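Exo-alpha-sialidase (Clostridium perfringens, PDB 2VO8) is a family 33 glycoside hydrolase whose cohesin module probably docks a partner protein in assembling toxin complexes. Local coordinates at residues E33-N36 with G37-V41. Sequence-based numbering, arbitrary orientation.
Sequences EGLN and GDTEV
With CG2 opposite the backbone N (chi1 -76° for OG1), Thr39 turns its methyl group toward Leu35, and Val41, whose CG1 takes the position trans to N (chi1 178°), leaves CG2 to face the same leucine. Leu35 CD1 is thereby received by two methyls: it lies 3.8 Å from Thr39 CG2 and equally 3.8 Å from Val41 CG2, the leucine and valine side chains meeting at about a right angle. What brings residues four and six positions apart together is a type I beta turn from Asn36 to Thr39, in the loop that carries the chain between strands 26-33 and 41-49 of the cohesin beta sandwich, which are not paired with each other. It is closed by Thr39 N donating to Asn36 O at 3.0 Å, nearly straight at 162°, although the donor stands well above the carbonyl plane. Asp38 folds its carboxylate back toward Asn36, OD2 lying 3.5 Å from Asn36 CB, a van der Waals contact of oxygen with methylene. Leu35 also rests on Val9 and Lys92 of adjoining loops. The chemistry is therefore divided: one backbone bond fixes the reversal, buried methyls pack between the loop's two arms, and the more exposed Asn36 and Asp38 lie at the turn.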
ATOM      1  N   GLU A  33      10.222  -2.966  -3.797  1.00 22.40           N
ATOM      2  CA  GLU A  33      10.939  -3.585  -4.918  1.00 22.16           C
ATOM      3  C   GLU A  33      12.285  -2.874  -5.086  1.00 21.98           C
ATOM      4  O   GLU A  33      12.427  -1.713  -4.747  1.00 20.41           O
ATOM      5  CB  GLU A  33      10.108  -3.531  -6.209  1.00 24.11           C
ATOM      6  CG  GLU A  33      10.758  -4.135  -7.476  1.00 24.49           C
ATOM      7  CD  GLU A  33      11.725  -3.174  -8.169  1.00 27.10           C
ATOM      8  OE1 GLU A  33      11.550  -1.952  -8.054  1.00 30.08           O
ATOM      9  OE2 GLU A  33      12.682  -3.651  -8.815  1.00 31.61           O
ATOM     10  N   GLY A  34      13.288  -3.635  -5.518  1.00 23.31           N
ATOM     11  CA  GLY A  34      14.598  -3.062  -5.816  1.00 24.78           C
ATOM     12  C   GLY A  34      15.312  -2.389  -4.662  1.00 25.75           C
ATOM     13  O   GLY A  34      16.010  -1.403  -4.854  1.00 26.57           O
ATOM     14  N   LEU A  35      15.133  -2.898  -3.443  1.00 27.08           N
ATOM     15  CA  LEU A  35      15.818  -2.321  -2.292  1.00 28.47           C
ATOM     16  C   LEU A  35      17.346  -2.473  -2.449  1.00 29.64           C
ATOM     17  O   LEU A  35      17.802  -3.471  -3.025  1.00 29.73           O
ATOM     18  CB  LEU A  35      15.378  -2.982  -0.979  1.00 28.57           C
ATOM     19  CG  LEU A  35      14.234  -2.268  -0.262  1.00 29.07           C
ATOM     20  CD1 LEU A  35      14.745  -1.056   0.569  1.00 29.70           C
ATOM     21  CD2 LEU A  35      13.155  -1.837  -1.308  1.00 30.18           C
ATOM     22  N   ASN A  36      18.078  -1.479  -1.941  1.00 30.51           N
ATOM     23  CA  ASN A  36      19.543  -1.469  -1.925  1.00 32.44           C
ATOM     24  C   ASN A  36      20.004  -2.705  -1.184  1.00 33.05           C
ATOM     25  O   ASN A  36      19.390  -3.085  -0.185  1.00 33.40           O
ATOM     26  CB  ASN A  36      20.088  -0.208  -1.223  1.00 32.36           C
ATOM     27  CG  ASN A  36      19.886   1.069  -2.036  1.00 35.57           C
ATOM     28  OD1 ASN A  36      19.520   1.031  -3.227  1.00 40.85           O
ATOM     29  ND2 ASN A  36      20.131   2.211  -1.398  1.00 33.83           N
ATOM     30  N   GLY A  37      21.078  -3.340  -1.665  1.00 33.99           N
ATOM     31  CA  GLY A  37      21.499  -4.629  -1.107  1.00 34.39           C
ATOM     32  C   GLY A  37      21.875  -4.613   0.369  1.00 34.51           C
ATOM     33  O   GLY A  37      21.662  -5.596   1.073  1.00 35.59           O
ATOM     34  N   ASP A  38      22.421  -3.486   0.823  1.00 35.03           N
ATOM     35  CA  ASP A  38      22.829  -3.274   2.215  1.00 34.69           C
ATOM     36  C   ASP A  38      21.737  -2.669   3.087  1.00 33.75           C
ATOM     37  O   ASP A  38      22.016  -2.270   4.216  1.00 33.90           O
ATOM     38  CB  ASP A  38      23.989  -2.292   2.249  1.00 35.99           C
ATOM     39  CG  ASP A  38      23.585  -0.909   1.777  1.00 39.19           C
ATOM     40  OD1 ASP A  38      23.972   0.090   2.418  1.00 44.86           O
ATOM     41  OD2 ASP A  38      22.864  -0.824   0.754  1.00 45.06           O
ATOM     42  N   THR A  39      20.519  -2.500   2.569  1.00 32.52           N
ATOM     43  CA  THR A  39      19.448  -1.978   3.407  1.00 32.18           C
ATOM     44  C   THR A  39      18.709  -3.181   3.976  1.00 31.38           C
ATOM     45  O   THR A  39      18.212  -4.006   3.222  1.00 31.95           O
ATOM     46  CB  THR A  39      18.514  -0.975   2.640  1.00 32.12           C
ATOM     47  OG1 THR A  39      19.189   0.286   2.512  1.00 30.99           O
ATOM     48  CG2 THR A  39      17.220  -0.759   3.418  1.00 31.54           C
ATOM     49  N   GLU A  40      18.739  -3.320   5.307  1.00 30.59           N
ATOM     50  CA  GLU A  40      18.070  -4.406   6.012  1.00 30.50           C
ATOM     51  C   GLU A  40      16.732  -3.913   6.550  1.00 27.93           C
ATOM     52  O   GLU A  40      16.723  -3.173   7.486  1.00 29.25           O
ATOM     53  CB  GLU A  40      18.931  -4.863   7.194  1.00 31.76           C
ATOM     54  CG  GLU A  40      20.032  -5.820   6.839  1.00 34.08           C
ATOM     55  CD  GLU A  40      20.556  -6.588   8.061  1.00 35.08           C
ATOM     56  OE1 GLU A  40      19.740  -7.103   8.878  1.00 42.44           O
ATOM     57  OE2 GLU A  40      21.794  -6.687   8.200  1.00 38.74           O
ATOM     58  N   VAL A  41      15.611  -4.327   5.959  1.00 25.49           N
ATOM     59  CA  VAL A  41      14.330  -3.684   6.255  1.00 23.97           C
ATOM     60  C   VAL A  41      13.592  -4.457   7.358  1.00 21.54           C
ATOM     61  O   VAL A  41      13.459  -5.644   7.259  1.00 19.76           O
ATOM     62  CB  VAL A  41      13.416  -3.584   4.983  1.00 24.34           C
ATOM     63  CG1 VAL A  41      12.099  -2.969   5.305  1.00 21.96           C
ATOM     64  CG2 VAL A  41      14.094  -2.751   3.909  1.00 25.58           C
TER